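Side-chain contacts in aryl acylamidase (bacterium CSBL00001, PDB 4YJ6), which probably hydrolyses the amide bond of aryl acylamides, as an enzyme of the amidase signature family: residues Tyr136-Thr141 against Asp320-Met325; Ala336-Lys339 against Leu344-Glu347. All blocks are in the same frame, centred on the assembly; numbering follows the deposited sequence.

Interaction 1 (Tyr136-Thr141 against Asp320-Met325); sequences YGFRGT and DAWCRM
The ring of Phe-138 carries the contact of loop 136-141 with residues 320-325 of helix 315-339, where Trp-322 and Cys-323 receive it. The loop starts at Tyr-136, whose side chain lies farther along the same helix, on Thr-330 and Met-334. Gly-137 follows with a positive phi (65°), a backbone shape that a residue without a CB adopts at little cost. Phe-138 is the centre of an inverse gamma turn, which the weak bond from Arg-139 N to Gly-137 O (2.9 Å) closes; the sharp bend leaves the benzyl group projecting from the loop. Trp-322 approaches one face of this ring with the edge of its indole in a T-shaped pair, centroids 5.7 Å apart and planes at 62°. Trp-322 CZ3 stands 4.3 Å above the plane of the Phe-138 ring, toward the rim rather than over the centre. At the phenyl edge, near the ring plane, Cys-323 O lies 3.6 Å from CZ of Phe-138, where the partly negative oxygen probably meets the weakly positive C-H edge of the ring. The thiol fills the neighbouring place, Cys-323 SG being 3.9 Å from Phe-138 CE1. With SG turned opposite the carbonyl carbon of its own residue (chi1 -72°), this small, polarisable group leaves the carbonyl side to the ring. Trp-359, Leu-356 and Ile-326 add to the apolar setting of the phenyl group. Beyond it the loop turns polar: Arg-139 NH1 and Thr-141 OG1 both bond to Thr-413 O. Trp-322 NE1 donates to Gly-184 O, and a phosphate ion, probably from the crystallisation liquor, has its nearest atom about 4 Å from the Trp-322 side chain. The result is an aromatic and sulfur-aromatic cluster joining loop to helix, beside the segment of Gly-184, which probably leads into the nucleophilic serine, as in other amidase signature enzymes.

Interaction 2 (Ala336-Lys339 against Leu344-Glu347); sequences ALRK and LYGE
Arg-338 lays its guanidinium group across Tyr-345, while one helix position earlier Leu-337 meets Leu-344. The bond to CB of the arginine is directed toward the loop, and CG continues opposite the backbone N (chi1 178°). The bend comes at chi3 (65°) and swings the head over the tyrosine, so that the two side chains cross at about a right angle. Arg-338 NE is then 4.1 Å from Tyr-345 CD2, and Arg-338 CZ comes to 3.8 Å from that same carbon. Arg-338 NH1 comes nearest, 3.6 Å from Tyr-345 CD2, and it also lies 3.8 Å from Tyr-345 CB. The other nitrogen, NH2, turns back to Gln-335 OE1, a hydrogen bond to the preceding turn of the helix that helps to fix the rotation of the head. Since the planes are 32° apart, the guanidinium leans on the ring's CD2 rim with one face instead of lying flat upon it. Replacing the arginine by an alanine takes away the whole head, which would probably leave this side of Tyr-345 uncovered and Gln-335 OE1 without this donor. Leu-344 is buried and meets the less sheltered Leu-337 by methyl groups, Leu-337 CD1 to Leu-344 CD1 at 3.8 Å. Asp-343 OD1 accepts a bond from Tyr-345 N, as in an Asx turn: the contact belongs to the chain reversal at the C-terminal end of helix 315-339, leading on to helix 354-363.

Helix 315-339 serves both interactions: residues near its N-terminal end take part in interaction 1, its last turn in interaction 2, and the centres of the two contacts are 20 Å apart. Tyr-136 bridges them. Placed two residues before the phenylalanine of interaction 1, it reaches the leucine pair of interaction 2. Tyr-136 OH lies 3.6 Å from Leu-337 CD1 and 4.2 Å from Leu-344 CD1, while that hydroxyl is hydrogen-bonded to Ser-333 OG. One loop thus follows the helix from its interior part to its outer end. Interaction 1 is buried, its centre about 14 Å from the centre of the chain and near the phosphate; interaction 2, its centre about 28 Å from that point, belongs to the periphery.

Interaction 1 (Tyr136-Thr141 against Asp320-Met325)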
loop_
_atom_site.group_PDB
_atom_site.type_symbol
_atom_site.label_atom_id
_atom_site.label_comp_id
_atom_site.label_asym_id
_atom_site.label_seq_id
_atom_site.Cartn_x
_atom_site.Cartn_y
_atom_site.Cartn_z
ATOM N N TYR A 136 -0.637 -1.071 14.565
ATOM C CA TYR A 136 0.602 -1.772 14.199
ATOM C C TYR A 136 0.530 -2.398 12.797
ATOM O O TYR A 136 1.330 -3.284 12.464
ATOM C CB TYR A 136 0.968 -2.842 15.253
ATOM C CG TYR A 136 1.800 -2.316 16.414
ATOM C CD1 TYR A 136 3.059 -1.800 16.185
ATOM C CD2 TYR A 136 1.330 -2.349 17.744
ATOM C CE1 TYR A 136 3.847 -1.321 17.234
ATOM C CE2 TYR A 136 2.106 -1.878 18.795
ATOM C CZ TYR A 136 3.357 -1.361 18.532
ATOM O OH TYR A 136 4.159 -0.880 19.543
ATOM N N GLY A 137 -0.370 -1.894 11.957
ATOM C CA GLY A 137 -0.535 -2.440 10.608
ATOM C C GLY A 137 -1.046 -3.885 10.580
ATOM O O GLY A 137 -1.035 -4.509 9.532
ATOM N N PHE A 138 -1.527 -4.404 11.714
ATOM C CA PHE A 138 -1.594 -5.876 11.868
ATOM C C PHE A 138 -2.956 -6.432 11.409
ATOM O O PHE A 138 -3.635 -7.164 12.146
ATOM C CB PHE A 138 -1.242 -6.284 13.321
ATOM C CG PHE A 138 -0.528 -7.628 13.439
ATOM C CD1 PHE A 138 -1.203 -8.817 13.232
ATOM C CD2 PHE A 138 0.800 -7.693 13.801
ATOM C CE1 PHE A 138 -0.530 -10.068 13.356
ATOM C CE2 PHE A 138 1.469 -8.931 13.905
ATOM C CZ PHE A 138 0.781 -10.108 13.676
ATOM N N ARG A 139 -3.344 -6.072 10.187
ATOM C CA ARG A 139 -4.498 -6.673 9.492
ATOM C C ARG A 139 -4.693 -5.990 8.146
ATOM O O ARG A 139 -4.220 -4.869 7.927
ATOM C CB ARG A 139 -5.807 -6.544 10.297
ATOM C CG ARG A 139 -6.086 -5.100 10.763
ATOM C CD ARG A 139 -7.298 -5.007 11.726
ATOM N NE ARG A 139 -7.022 -5.686 12.983
ATOM C CZ ARG A 139 -7.930 -6.255 13.772
ATOM N NH1 ARG A 139 -9.220 -6.256 13.442
ATOM N NH2 ARG A 139 -7.528 -6.838 14.899
ATOM N N GLY A 140 -5.411 -6.670 7.255
ATOM C CA GLY A 140 -5.683 -6.176 5.916
ATOM C C GLY A 140 -6.958 -5.334 5.815
ATOM O O GLY A 140 -7.485 -5.132 4.717
ATOM N N THR A 141 -7.438 -4.850 6.959
ATOM C CA THR A 141 -8.533 -3.888 7.009
ATOM C C THR A 141 -8.014 -2.649 7.732
ATOM O O THR A 141 -6.967 -2.690 8.388
ATOM C CB THR A 141 -9.711 -4.429 7.807
ATOM O OG1 THR A 141 -9.208 -4.930 9.052
ATOM C CG2 THR A 141 -10.405 -5.574 7.004
ATOM N N ASP A 320 0.532 -18.084 9.603
ATOM C CA ASP A 320 1.074 -18.137 10.963
ATOM C C ASP A 320 2.543 -17.675 11.000
ATOM O O ASP A 320 2.945 -16.930 11.899
ATOM C CB ASP A 320 1.011 -19.560 11.539
ATOM C CG ASP A 320 -0.390 -19.983 11.992
ATOM O OD1 ASP A 320 -1.296 -19.134 12.099
ATOM O OD2 ASP A 320 -0.570 -21.201 12.259
ATOM N N ALA A 321 3.340 -18.109 10.025
ATOM C CA ALA A 321 4.753 -17.696 9.958
ATOM C C ALA A 321 4.843 -16.198 9.731
ATOM O O ALA A 321 5.660 -15.508 10.358
ATOM C CB ALA A 321 5.494 -18.437 8.817
ATOM N N TRP A 322 4.025 -15.675 8.823
ATOM C CA TRP A 322 3.996 -14.198 8.624
ATOM C C TRP A 322 3.670 -13.449 9.902
ATOM O O TRP A 322 4.364 -12.484 10.274
ATOM C CB TRP A 322 2.954 -13.832 7.563
ATOM C CG TRP A 322 2.975 -12.325 7.229
ATOM C CD1 TRP A 322 3.760 -11.697 6.281
ATOM C CD2 TRP A 322 2.178 -11.300 7.823
ATOM N NE1 TRP A 322 3.499 -10.357 6.276
ATOM C CE2 TRP A 322 2.531 -10.083 7.209
ATOM C CE3 TRP A 322 1.214 -11.288 8.847
ATOM C CZ2 TRP A 322 1.948 -8.872 7.565
ATOM C CZ3 TRP A 322 0.636 -10.100 9.208
ATOM C CH2 TRP A 322 1.006 -8.886 8.572
ATOM N N CYS A 323 2.647 -13.909 10.621
ATOM C CA CYS A 323 2.272 -13.249 11.870
ATOM C C CYS A 323 3.392 -13.273 12.882
ATOM O O CYS A 323 3.635 -12.274 13.564
ATOM C CB CYS A 323 1.012 -13.902 12.475
ATOM S SG CYS A 323 -0.513 -13.530 11.555
ATOM N N ARG A 324 4.080 -14.408 13.019
ATOM C CA ARG A 324 5.193 -14.441 13.948
ATOM C C ARG A 324 6.329 -13.507 13.508
ATOM O O ARG A 324 6.935 -12.828 14.337
ATOM C CB ARG A 324 5.728 -15.875 14.096
ATOM C CG ARG A 324 4.816 -16.777 14.965
ATOM C CD ARG A 324 5.491 -18.120 15.250
ATOM N NE ARG A 324 5.648 -18.897 14.014
ATOM C CZ ARG A 324 4.776 -19.778 13.535
ATOM N NH1 ARG A 324 3.622 -20.065 14.184
ATOM N NH2 ARG A 324 5.041 -20.380 12.383
HETATM N N MSE A 325 6.647 -13.493 12.208
HETATM C CA MSE A 325 7.721 -12.618 11.731
HETATM C C MSE A 325 7.439 -11.138 11.951
HETATM O O MSE A 325 8.346 -10.393 12.320
HETATM C CB MSE A 325 7.968 -12.894 10.241
HETATM C CG MSE A 325 8.618 -14.198 10.097
HETATM SE SE MSE A 325 8.501 -14.624 8.201
HETATM C CE MSE A 325 9.555 -13.239 7.459
#

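Interaction 2 (Ala336-Lys339 against Leu344-Glu347)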
loop_
_atom_site.group_PDB
_atom_site.type_symbol
_atom_site.label_atom_id
_atom_site.label_comp_id
_atom_site.label_asym_id
_atom_site.label_seq_id
_atom_site.Cartn_x
_atom_site.Cartn_y
_atom_site.Cartn_z
ATOM N N ALA A 336 10.126 -1.193 23.861
ATOM C CA ALA A 336 10.815 0.112 23.875
ATOM C C ALA A 336 9.872 1.217 24.367
ATOM O O ALA A 336 10.276 2.064 25.161
ATOM C CB ALA A 336 11.366 0.461 22.506
ATOM N N LEU A 337 8.621 1.210 23.921
ATOM C CA LEU A 337 7.655 2.216 24.376
ATOM C C LEU A 337 7.446 2.114 25.882
ATOM O O LEU A 337 7.371 3.137 26.565
ATOM C CB LEU A 337 6.289 2.066 23.666
ATOM C CG LEU A 337 6.316 2.485 22.190
ATOM C CD1 LEU A 337 5.047 2.080 21.459
ATOM C CD2 LEU A 337 6.512 3.981 22.120
ATOM N N ARG A 338 7.350 0.888 26.399
ATOM C CA ARG A 338 7.151 0.713 27.835
ATOM C C ARG A 338 8.325 1.307 28.600
ATOM O O ARG A 338 8.141 1.963 29.637
ATOM C CB ARG A 338 7.017 -0.752 28.215
ATOM C CG ARG A 338 6.851 -0.952 29.727
ATOM C CD ARG A 338 6.298 -2.311 30.058
ATOM N NE ARG A 338 7.228 -3.353 29.673
ATOM C CZ ARG A 338 6.993 -4.652 29.830
ATOM N NH1 ARG A 338 5.849 -5.066 30.381
ATOM N NH2 ARG A 338 7.911 -5.541 29.451
ATOM N N LYS A 339 9.533 1.075 28.094
ATOM C CA LYS A 339 10.735 1.624 28.725
ATOM C C LYS A 339 10.692 3.153 28.744
ATOM O O LYS A 339 11.192 3.796 29.678
ATOM C CB LYS A 339 11.980 1.141 27.983
ATOM C CG LYS A 339 13.276 1.694 28.555
ATOM C CD LYS A 339 14.502 1.021 27.945
ATOM C CE LYS A 339 15.796 1.593 28.537
ATOM N NZ LYS A 339 15.910 1.291 29.995
ATOM N N LEU A 344 1.885 -0.499 26.983
ATOM C CA LEU A 344 0.789 -1.106 26.237
ATOM C C LEU A 344 0.534 -2.542 26.702
ATOM O O LEU A 344 -0.414 -3.184 26.261
ATOM C CB LEU A 344 1.113 -1.068 24.734
ATOM C CG LEU A 344 1.135 0.365 24.200
ATOM C CD1 LEU A 344 1.956 0.497 22.902
ATOM C CD2 LEU A 344 -0.298 0.844 23.990
ATOM N N TYR A 345 1.376 -3.050 27.591
ATOM C CA TYR A 345 1.126 -4.350 28.193
ATOM C C TYR A 345 0.198 -4.222 29.405
ATOM O O TYR A 345 -0.566 -5.137 29.720
ATOM C CB TYR A 345 2.427 -4.978 28.645
ATOM C CG TYR A 345 3.292 -5.531 27.538
ATOM C CD1 TYR A 345 3.018 -6.776 26.971
ATOM C CD2 TYR A 345 4.409 -4.831 27.086
ATOM C CE1 TYR A 345 3.818 -7.291 25.970
ATOM C CE2 TYR A 345 5.217 -5.345 26.090
ATOM C CZ TYR A 345 4.912 -6.572 25.537
ATOM O OH TYR A 345 5.697 -7.106 24.550
ATOM N N GLY A 346 0.292 -3.088 30.096
ATOM C CA GLY A 346 -0.426 -2.881 31.347
ATOM C C GLY A 346 -1.471 -1.786 31.260
ATOM O O GLY A 346 -2.585 -2.011 30.800
ATOM N N GLU A 347 -1.104 -0.588 31.703
ATOM C CA GLU A 347 -2.046 0.529 31.776
ATOM C C GLU A 347 -2.878 0.707 30.507
ATOM O O GLU A 347 -4.084 0.925 30.576
ATOM C CB GLU A 347 -1.309 1.841 32.067
ATOM C CG GLU A 347 -2.290 2.977 32.266
ATOM C CD GLU A 347 -1.633 4.295 32.622
ATOM O OE1 GLU A 347 -0.380 4.347 32.666
ATOM O OE2 GLU A 347 -2.390 5.269 32.832
#